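Long-range contacts in aminopeptidase YwaD (Bacillus subtilis, PDB 6HC6), which catalyses the zinc-dependent hydrolytic release of N-terminal amino acids such as arginine, lysine and leucine from peptides: residues Lys88-Asp96 with Ala293-Tyr304; Val245-Ser253 with Asp262-Met273. One frame throughout, in Å; residues are numbered along the deposited sequence.

Both contacts are built on the same mixed sheet of the peptidase, with centres about 15 Å apart, and they converge on the two-zinc site. Contact 1 lays the loop and helix 293-304 against edge strand 88-93; contact 2 packs helix 262-273 on an inner strand, 245-250, and along the chain it is nested within the loop closed by contact 1. E295 of contact 1 and D262 of contact 2 bind the same zinc, E295 OE2 lying 3.0 Å from D262 OD2. A probable hydrogen bond from the backbone N of E295 to D252 OD2 (2.9 Å) ties the zinc-binding loop of contact 1 to the segment carrying H250, and E294 CB packs on H250 CB at 3.3 Å.

Contact 1: Lys88-Asp96 with Ala293-Tyr304; sequences KVQRFNIPD and AEELGLLGSSHY. With ZN (zinc ion), chain E.
The aromatic part of the contact is F92 against H303. F92 CB sits over the imidazole face, 3.5 Å from its centroid in a CH-pi contact, while the rings, 24° from parallel, are displaced until little of one lies above the other. With CG between its backbone N and carbonyl carbon (chi1 54°), the phenyl ring runs on over the start of the helix: CZ lies 3.3 Å from G300 CA, CE2 packs on L299 CB, and A293 CB meets the ring edge. An alanine in place of F92 is likely to leave a gap over G300 and deprive A293 and L299 CB of their aromatic neighbour. P95 CD meets L299 CD1 tip to tip (3.6 Å); I94 CD1 touches L296 CD1 and I94 CG2 touches L299 CD1, the side chains crossing at about right angles.

Q90 CD lies in the H303 ring plane at its edge, 3.5 Å from CD2, amide and ring perpendicular. Q90 OE1 approaches the Y304 ring edge and is hydrogen-bonded to N229. Waters bridge Q90 NE2 to Y304 O and R91 O to H303 NE2.

Strand 88-93 forms the sheet edge beside strand 226-234, whose S227 and N229 also touch F92; the axis of helix 299-304 makes 109° with that of strand 88-93.

Contact 2: Val245-Ser253 with Asp262-Met273; sequences VYVTAHYDS and DNGSGTSVMLEM. With ZN (zinc ion), chain D; ZN (zinc ion), chain E.
V247, H250 and A249 on the strand bury the most surface here and meet successive parts of helix 262-273, V247 and A249 sharing M270. V247 meets the helix farther along, at M270 and M273. Its CG1, anti to the backbone N (chi1 -175°), meets the M273 side chain tip to tip, 3.7 Å from CE, and also packs on M270 CG.

A249 marks the closest approach of the backbones. Its CB presses on the peptide between G266 and T267, 3.3 Å from G266 O, and M270 CB lies beyond. At G266 a side chain would point at the strand and run into N263 OD1, which accepts a hydrogen bond from G266 N in an Asx motif.

H250 meets the N-terminal part of the helix. N263 CB lies over one face of the imidazole, offset toward its rim, and N263 ND2 gives H250 O a weak hydrogen bond of 3.2 Å; the amide has its stronger partner in L322. A water donates to H250 O and D252 O and accepts from N263 N. Of the two ring nitrogens, ND1 donates to D252 OD1 (3.0 Å), 31° out of the ring plane, which probably helps fix the imidazole's rotation, and NE2 binds zinc at 2.2 Å. The D252 carboxylate also accepts from the backbone N of E295, tying the imidazole to the loop of another zinc ligand. D262 OD1 binds the H250 zinc at 2.0 Å, its carboxylate turned 87° from the ring, while OD2 holds the second zinc. A water also bridges the metals, and D323 completes the protein ligands of the H250 zinc.

Strand 244-250 and helix 260-277, nearly antiparallel, begin a beta-alpha-beta unit that continues into strand 285-291. Zinc ligands at the strand's C-terminal end and near the helix start, with a metal-bridging aspartate, D262, joined to N263 by a cis peptide bond, are characteristic of the co-catalytic site of M28 aminopeptidases.

Contact 1: Lys88-Asp96 with Ala293-Tyr304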
loop_
_atom_site.group_PDB
_atom_site.type_symbol
_atom_site.label_atom_id
_atom_site.label_comp_id
_atom_site.label_asym_id
_atom_site.label_seq_id
_atom_site.Cartn_x
_atom_site.Cartn_y
_atom_site.Cartn_z
ATOM N N LYS A 88 -8.721 19.142 -4.751
ATOM C CA LYS A 88 -9.149 19.220 -3.361
ATOM C C LYS A 88 -8.304 18.266 -2.536
ATOM O O LYS A 88 -7.848 17.233 -3.036
ATOM C CB LYS A 88 -10.637 18.886 -3.185
ATOM C CG LYS A 88 -11.578 19.603 -4.166
ATOM C CD LYS A 88 -12.349 20.748 -3.529
ATOM C CE LYS A 88 -13.475 21.247 -4.445
ATOM N NZ LYS A 88 -12.963 22.045 -5.607
ATOM N N VAL A 89 -8.082 18.633 -1.276
ATOM C CA VAL A 89 -7.413 17.778 -0.304
ATOM C C VAL A 89 -8.483 17.251 0.634
ATOM O O VAL A 89 -9.199 18.032 1.278
ATOM C CB VAL A 89 -6.314 18.523 0.469
ATOM C CG1 VAL A 89 -5.687 17.598 1.531
ATOM C CG2 VAL A 89 -5.243 19.028 -0.485
ATOM N N GLN A 90 -8.618 15.934 0.687
ATOM C CA GLN A 90 -9.614 15.270 1.514
ATOM C C GLN A 90 -8.900 14.632 2.702
ATOM O O GLN A 90 -8.150 13.671 2.531
ATOM C CB GLN A 90 -10.372 14.225 0.699
ATOM C CG GLN A 90 -11.334 13.377 1.504
ATOM C CD GLN A 90 -12.044 12.349 0.641
ATOM O OE1 GLN A 90 -11.426 11.412 0.141
ATOM N NE2 GLN A 90 -13.351 12.528 0.457
ATOM N N ARG A 91 -9.157 15.143 3.904
ATOM C CA ARG A 91 -8.482 14.642 5.099
ATOM C C ARG A 91 -9.319 13.585 5.817
ATOM O O ARG A 91 -10.549 13.594 5.760
ATOM C CB ARG A 91 -8.172 15.801 6.049
ATOM C CG ARG A 91 -7.393 16.913 5.374
ATOM C CD ARG A 91 -6.864 17.943 6.369
ATOM N NE ARG A 91 -6.152 19.017 5.680
ATOM C CZ ARG A 91 -4.882 18.951 5.292
ATOM N NH1 ARG A 91 -4.159 17.866 5.541
ATOM N NH2 ARG A 91 -4.329 19.978 4.661
ATOM N N PHE A 92 -8.640 12.652 6.487
ATOM C CA PHE A 92 -9.349 11.619 7.231
ATOM C C PHE A 92 -8.479 11.124 8.375
ATOM O O PHE A 92 -7.252 11.133 8.284
ATOM C CB PHE A 92 -9.749 10.442 6.331
ATOM C CG PHE A 92 -8.606 9.837 5.574
ATOM C CD1 PHE A 92 -8.207 10.362 4.343
ATOM C CD2 PHE A 92 -7.947 8.718 6.068
ATOM C CE1 PHE A 92 -7.146 9.793 3.632
ATOM C CE2 PHE A 92 -6.882 8.137 5.362
ATOM C CZ PHE A 92 -6.476 8.679 4.153
ATOM N N ASN A 93 -9.130 10.693 9.455
ATOM C CA ASN A 93 -8.411 10.173 10.608
ATOM C C ASN A 93 -7.893 8.763 10.333
ATOM O O ASN A 93 -8.511 7.976 9.609
ATOM C CB ASN A 93 -9.304 10.147 11.848
ATOM C CG ASN A 93 -9.799 11.523 12.247
ATOM O OD1 ASN A 93 -9.216 12.540 11.882
ATOM N ND2 ASN A 93 -10.875 11.555 13.023
ATOM N N ILE A 94 -6.741 8.449 10.912
ATOM C CA ILE A 94 -6.192 7.098 10.807
ATOM C C ILE A 94 -5.793 6.636 12.205
ATOM O O ILE A 94 -5.776 7.456 13.136
ATOM C CB ILE A 94 -4.997 7.039 9.839
ATOM C CG1 ILE A 94 -3.819 7.844 10.382
ATOM C CG2 ILE A 94 -5.395 7.462 8.421
ATOM C CD1 ILE A 94 -2.581 7.747 9.518
ATOM N N PRO A 95 -5.476 5.354 12.411
ATOM C CA PRO A 95 -5.170 4.882 13.770
ATOM C C PRO A 95 -3.925 5.527 14.366
ATOM O O PRO A 95 -3.074 6.087 13.673
ATOM C CB PRO A 95 -4.958 3.377 13.582
ATOM C CG PRO A 95 -5.740 3.042 12.373
ATOM C CD PRO A 95 -5.583 4.223 11.467
ATOM N N ASP A 96 -3.830 5.430 15.691
ATOM C CA ASP A 96 -2.620 5.837 16.382
ATOM C C ASP A 96 -1.418 5.088 15.821
ATOM O O ASP A 96 -1.521 3.947 15.359
ATOM C CB ASP A 96 -2.733 5.573 17.883
ATOM C CG ASP A 96 -3.859 6.356 18.542
ATOM O OD1 ASP A 96 -4.292 7.388 17.986
ATOM O OD2 ASP A 96 -4.294 5.940 19.639
ATOM N N ALA A 293 -2.308 6.679 2.975
ATOM C CA ALA A 293 -2.535 5.627 3.977
ATOM C C ALA A 293 -3.002 4.301 3.370
ATOM O O ALA A 293 -3.751 3.547 3.993
ATOM C CB ALA A 293 -3.536 6.083 5.048
ATOM N N GLU A 294 -2.552 3.972 2.166
ATOM C CA GLU A 294 -2.885 2.653 1.623
ATOM C C GLU A 294 -2.210 1.520 2.391
ATOM O O GLU A 294 -2.758 0.414 2.475
ATOM C CB GLU A 294 -2.475 2.585 0.157
ATOM C CG GLU A 294 -2.851 1.292 -0.581
ATOM C CD GLU A 294 -1.883 0.146 -0.364
ATOM O OE1 GLU A 294 -2.301 -1.016 -0.565
ATOM O OE2 GLU A 294 -0.725 0.394 0.036
ATOM N N GLU A 295 -1.014 1.757 2.924
ATOM C CA GLU A 295 -0.257 0.656 3.497
ATOM C C GLU A 295 -0.846 0.203 4.818
ATOM O O GLU A 295 -0.493 -0.876 5.298
ATOM C CB GLU A 295 1.226 1.042 3.674
ATOM C CG GLU A 295 1.979 1.372 2.367
ATOM C CD GLU A 295 2.339 0.124 1.524
ATOM O OE1 GLU A 295 1.846 -0.987 1.805
ATOM O OE2 GLU A 295 3.104 0.278 0.555
ATOM N N LEU A 296 -1.749 0.988 5.393
ATOM C CA LEU A 296 -2.428 0.625 6.623
ATOM C C LEU A 296 -3.710 -0.147 6.371
ATOM O O LEU A 296 -4.429 -0.450 7.330
ATOM C CB LEU A 296 -2.739 1.880 7.436
ATOM C CG LEU A 296 -1.527 2.650 7.952
ATOM C CD1 LEU A 296 -2.032 3.839 8.763
ATOM C CD2 LEU A 296 -0.705 1.726 8.852
ATOM N N GLY A 297 -4.029 -0.444 5.113
ATOM C CA GLY A 297 -5.239 -1.185 4.816
ATOM C C GLY A 297 -6.212 -0.399 3.952
ATOM O O GLY A 297 -7.422 -0.414 4.204
ATOM N N LEU A 298 -5.698 0.288 2.930
ATOM C CA LEU A 298 -6.540 0.988 1.963
ATOM C C LEU A 298 -7.345 2.098 2.631
ATOM O O LEU A 298 -8.494 2.338 2.279
ATOM C CB LEU A 298 -7.491 0.018 1.243
ATOM C CG LEU A 298 -6.900 -1.323 0.826
ATOM C CD1 LEU A 298 -7.909 -2.138 -0.001
ATOM C CD2 LEU A 298 -5.595 -1.083 0.037
ATOM N N LEU A 299 -6.749 2.776 3.615
ATOM C CA LEU A 299 -7.570 3.683 4.420
ATOM C C LEU A 299 -8.039 4.891 3.622
ATOM O O LEU A 299 -9.157 5.381 3.839
ATOM C CB LEU A 299 -6.805 4.140 5.658
ATOM C CG LEU A 299 -6.454 3.002 6.618
ATOM C CD1 LEU A 299 -5.893 3.579 7.914
ATOM C CD2 LEU A 299 -7.665 2.111 6.896
ATOM N N GLY A 300 -7.211 5.387 2.712
ATOM C CA GLY A 300 -7.586 6.556 1.935
ATOM C C GLY A 300 -8.609 6.243 0.867
ATOM O O GLY A 300 -9.580 6.986 0.705
ATOM N N SER A 301 -8.409 5.149 0.123
ATOM C CA SER A 301 -9.409 4.799 -0.885
ATOM C C SER A 301 -10.718 4.349 -0.241
ATOM O O SER A 301 -11.802 4.645 -0.767
ATOM C CB SER A 301 -8.853 3.724 -1.828
ATOM O OG SER A 301 -8.402 2.609 -1.094
ATOM N N SER A 302 -10.652 3.659 0.901
ATOM C CA SER A 302 -11.884 3.306 1.605
ATOM C C SER A 302 -12.641 4.555 2.038
ATOM O O SER A 302 -13.859 4.649 1.857
ATOM C CB SER A 302 -11.580 2.428 2.821
ATOM O OG SER A 302 -11.112 1.155 2.414
ATOM N N HIS A 303 -11.932 5.528 2.618
ATOM C CA HIS A 303 -12.576 6.786 2.984
ATOM C C HIS A 303 -13.187 7.452 1.761
ATOM O O HIS A 303 -14.337 7.906 1.793
ATOM C CB HIS A 303 -11.570 7.730 3.638
ATOM C CG HIS A 303 -12.171 9.025 4.089
ATOM N ND1 HIS A 303 -12.775 9.173 5.319
ATOM C CD2 HIS A 303 -12.268 10.228 3.473
ATOM C CE1 HIS A 303 -13.216 10.413 5.444
ATOM N NE2 HIS A 303 -12.923 11.073 4.337
ATOM N N TYR A 304 -12.421 7.518 0.670
ATOM C CA TYR A 304 -12.882 8.206 -0.531
ATOM C C TYR A 304 -14.151 7.570 -1.077
ATOM O O TYR A 304 -15.148 8.261 -1.335
ATOM C CB TYR A 304 -11.788 8.198 -1.605
ATOM C CG TYR A 304 -12.228 8.948 -2.838
ATOM C CD1 TYR A 304 -12.148 10.330 -2.885
ATOM C CD2 TYR A 304 -12.794 8.284 -3.926
ATOM C CE1 TYR A 304 -12.592 11.034 -3.988
ATOM C CE2 TYR A 304 -13.250 8.990 -5.039
ATOM C CZ TYR A 304 -13.133 10.364 -5.058
ATOM O OH TYR A 304 -13.548 11.092 -6.154
HETATM ZN ZN ZN E . 2.970 -1.793 -0.087
HETATM O O HOH W 1 -15.136 11.064 -1.450
HETATM O O HOH W 2 -13.357 13.789 4.275
HETATM O O HOH W 3 1.150 -1.064 -1.300
#

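Contact 2: Val245-Ser253 with Asp262-Met273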
loop_
_atom_site.group_PDB
_atom_site.type_symbol
_atom_site.label_atom_id
_atom_site.label_comp_id
_atom_site.label_asym_id
_atom_site.label_seq_id
_atom_site.Cartn_x
_atom_site.Cartn_y
_atom_site.Cartn_z
ATOM N N VAL A 245 -14.513 8.519 -14.449
ATOM C CA VAL A 245 -13.376 7.615 -14.610
ATOM C C VAL A 245 -12.339 8.002 -13.564
ATOM O O VAL A 245 -12.030 9.190 -13.410
ATOM C CB VAL A 245 -12.798 7.713 -16.036
ATOM C CG1 VAL A 245 -11.455 6.968 -16.168
ATOM C CG2 VAL A 245 -13.821 7.227 -17.060
ATOM N N TYR A 246 -11.852 7.023 -12.804
ATOM C CA TYR A 246 -10.893 7.266 -11.739
ATOM C C TYR A 246 -9.525 6.721 -12.138
ATOM O O TYR A 246 -9.415 5.558 -12.529
ATOM C CB TYR A 246 -11.347 6.600 -10.432
ATOM C CG TYR A 246 -12.746 6.976 -9.966
ATOM C CD1 TYR A 246 -12.940 7.994 -9.036
ATOM C CD2 TYR A 246 -13.858 6.279 -10.416
ATOM C CE1 TYR A 246 -14.188 8.318 -8.589
ATOM C CE2 TYR A 246 -15.119 6.594 -9.964
ATOM C CZ TYR A 246 -15.277 7.621 -9.053
ATOM O OH TYR A 246 -16.522 7.964 -8.599
ATOM N N VAL A 247 -8.490 7.552 -12.037
ATOM C CA VAL A 247 -7.106 7.126 -12.249
ATOM C C VAL A 247 -6.374 7.381 -10.941
ATOM O O VAL A 247 -6.319 8.531 -10.479
ATOM C CB VAL A 247 -6.431 7.875 -13.411
ATOM C CG1 VAL A 247 -5.024 7.300 -13.653
ATOM C CG2 VAL A 247 -7.274 7.774 -14.666
ATOM N N THR A 248 -5.874 6.313 -10.309
ATOM C CA THR A 248 -5.533 6.403 -8.896
ATOM C C THR A 248 -4.223 5.690 -8.586
ATOM O O THR A 248 -3.792 4.767 -9.287
ATOM C CB THR A 248 -6.649 5.850 -7.995
ATOM O OG1 THR A 248 -6.770 4.433 -8.170
ATOM C CG2 THR A 248 -8.008 6.515 -8.298
ATOM N N ALA A 249 -3.603 6.133 -7.496
ATOM C CA ALA A 249 -2.335 5.570 -7.037
ATOM C C ALA A 249 -2.109 6.023 -5.603
ATOM O O ALA A 249 -2.410 7.166 -5.278
ATOM C CB ALA A 249 -1.185 6.058 -7.924
ATOM N N HIS A 250 -1.583 5.146 -4.755
ATOM C CA HIS A 250 -1.292 5.557 -3.384
ATOM C C HIS A 250 0.107 6.148 -3.293
ATOM O O HIS A 250 1.035 5.693 -3.961
ATOM C CB HIS A 250 -1.481 4.397 -2.397
ATOM C CG HIS A 250 -0.406 3.343 -2.415
ATOM N ND1 HIS A 250 0.698 3.391 -1.589
ATOM C CD2 HIS A 250 -0.332 2.153 -3.060
ATOM C CE1 HIS A 250 1.448 2.319 -1.777
ATOM N NE2 HIS A 250 0.829 1.529 -2.642
ATOM N N TYR A 251 0.256 7.176 -2.461
ATOM C CA TYR A 251 1.520 7.895 -2.400
ATOM C C TYR A 251 2.220 7.705 -1.060
ATOM O O TYR A 251 3.277 8.314 -0.834
ATOM C CB TYR A 251 1.304 9.382 -2.712
ATOM C CG TYR A 251 0.543 10.150 -1.657
ATOM C CD1 TYR A 251 -0.845 10.117 -1.605
ATOM C CD2 TYR A 251 1.210 10.927 -0.738
ATOM C CE1 TYR A 251 -1.544 10.804 -0.628
ATOM C CE2 TYR A 251 0.522 11.644 0.241
ATOM C CZ TYR A 251 -0.853 11.570 0.288
ATOM O OH TYR A 251 -1.559 12.262 1.245
ATOM N N ASP A 252 1.692 6.845 -0.187
ATOM C CA ASP A 252 2.421 6.510 1.033
ATOM C C ASP A 252 3.292 5.277 0.816
ATOM O O ASP A 252 3.145 4.549 -0.165
ATOM C CB ASP A 252 1.464 6.288 2.200
ATOM C CG ASP A 252 0.594 5.052 2.026
ATOM O OD1 ASP A 252 0.021 4.882 0.922
ATOM O OD2 ASP A 252 0.462 4.273 2.998
ATOM N N SER A 253 4.219 5.053 1.748
ATOM C CA SER A 253 5.090 3.880 1.710
ATOM C C SER A 253 5.228 3.323 3.119
ATOM O O SER A 253 4.836 3.963 4.097
ATOM C CB SER A 253 6.468 4.205 1.120
ATOM O OG SER A 253 7.229 4.986 2.019
ATOM N N ASP A 262 6.976 1.108 -4.773
ATOM C CA ASP A 262 5.728 0.968 -4.006
ATOM C C ASP A 262 5.573 2.185 -3.092
ATOM O O ASP A 262 5.981 2.137 -1.934
ATOM C CB ASP A 262 5.754 -0.333 -3.160
ATOM C CG ASP A 262 4.410 -0.650 -2.542
ATOM O OD1 ASP A 262 3.391 -0.121 -3.055
ATOM O OD2 ASP A 262 4.365 -1.424 -1.542
ATOM N N ASN A 263 4.950 3.267 -3.583
ATOM C CA ASN A 263 4.329 3.362 -4.894
ATOM C C ASN A 263 4.581 4.744 -5.487
ATOM O O ASN A 263 3.686 5.372 -6.045
ATOM C CB ASN A 263 2.823 3.091 -4.787
ATOM C CG ASN A 263 2.146 3.051 -6.147
ATOM O OD1 ASN A 263 2.757 2.646 -7.134
ATOM N ND2 ASN A 263 0.881 3.466 -6.201
ATOM N N GLY A 264 5.809 5.237 -5.346
ATOM C CA GLY A 264 6.176 6.428 -6.099
ATOM C C GLY A 264 5.916 6.238 -7.579
ATOM O O GLY A 264 5.470 7.157 -8.273
ATOM N N SER A 265 6.159 5.023 -8.075
ATOM C CA SER A 265 5.979 4.737 -9.488
ATOM C C SER A 265 4.546 4.999 -9.929
ATOM O O SER A 265 4.315 5.700 -10.918
ATOM C CB SER A 265 6.377 3.286 -9.793
ATOM O OG SER A 265 5.474 2.382 -9.165
ATOM N N GLY A 266 3.567 4.409 -9.238
ATOM C CA GLY A 266 2.186 4.601 -9.658
ATOM C C GLY A 266 1.737 6.042 -9.519
ATOM O O GLY A 266 1.008 6.564 -10.368
ATOM N N THR A 267 2.142 6.696 -8.431
ATOM C CA THR A 267 1.823 8.106 -8.257
ATOM C C THR A 267 2.378 8.927 -9.412
ATOM O O THR A 267 1.684 9.786 -9.976
ATOM C CB THR A 267 2.376 8.599 -6.919
ATOM O OG1 THR A 267 1.776 7.844 -5.849
ATOM C CG2 THR A 267 2.053 10.091 -6.713
ATOM N N SER A 268 3.614 8.631 -9.813
ATOM C CA SER A 268 4.273 9.401 -10.860
ATOM C C SER A 268 3.648 9.140 -12.226
ATOM O O SER A 268 3.512 10.063 -13.036
ATOM C CB SER A 268 5.768 9.069 -10.867
ATOM O OG SER A 268 6.005 7.794 -11.445
ATOM N N VAL A 269 3.268 7.889 -12.510
ATOM C CA VAL A 269 2.638 7.584 -13.794
ATOM C C VAL A 269 1.240 8.192 -13.857
ATOM O O VAL A 269 0.797 8.679 -14.905
ATOM C CB VAL A 269 2.601 6.063 -14.007
ATOM C CG1 VAL A 269 1.821 5.717 -15.263
ATOM C CG2 VAL A 269 4.028 5.502 -14.079
ATOM N N MET A 270 0.522 8.156 -12.741
ATOM C CA MET A 270 -0.774 8.819 -12.682
ATOM C C MET A 270 -0.641 10.307 -13.007
ATOM O O MET A 270 -1.437 10.858 -13.779
ATOM C CB MET A 270 -1.383 8.603 -11.297
ATOM C CG MET A 270 -2.736 9.303 -11.092
ATOM S SD MET A 270 -2.529 10.971 -10.441
ATOM C CE MET A 270 -2.043 10.634 -8.738
ATOM N N LEU A 271 0.362 10.978 -12.438
ATOM C CA LEU A 271 0.493 12.418 -12.667
ATOM C C LEU A 271 0.899 12.717 -14.101
ATOM O O LEU A 271 0.411 13.679 -14.705
ATOM C CB LEU A 271 1.502 13.016 -11.684
ATOM C CG LEU A 271 0.967 13.108 -10.267
ATOM C CD1 LEU A 271 2.093 13.454 -9.292
ATOM C CD2 LEU A 271 -0.150 14.169 -10.199
ATOM N N GLU A 272 1.792 11.905 -14.670
ATOM C CA GLU A 272 2.171 12.136 -16.059
ATOM C C GLU A 272 1.021 11.821 -17.002
ATOM O O GLU A 272 0.851 12.497 -18.026
ATOM C CB GLU A 272 3.409 11.311 -16.415
ATOM C CG GLU A 272 3.787 11.357 -17.884
ATOM C CD GLU A 272 4.265 12.729 -18.357
ATOM O OE1 GLU A 272 4.319 13.690 -17.554
ATOM O OE2 GLU A 272 4.579 12.845 -19.550
ATOM N N MET A 273 0.198 10.822 -16.674
ATOM C CA MET A 273 -0.980 10.593 -17.504
ATOM C C MET A 273 -1.918 11.789 -17.446
ATOM O O MET A 273 -2.490 12.190 -18.468
ATOM C CB MET A 273 -1.711 9.322 -17.074
ATOM C CG MET A 273 -2.850 8.951 -18.023
ATOM S SD MET A 273 -3.974 7.753 -17.274
ATOM C CE MET A 273 -2.768 6.629 -16.496
HETATM ZN ZN ZN D . 1.410 -0.460 -3.259
HETATM ZN ZN ZN E . 2.970 -1.793 -0.087
HETATM O O HOH W 4 3.760 5.571 -2.627
HETATM O O HOH W 5 1.479 -2.451 -3.416
HETATM O O HOH W 3 1.150 -1.064 -1.300
#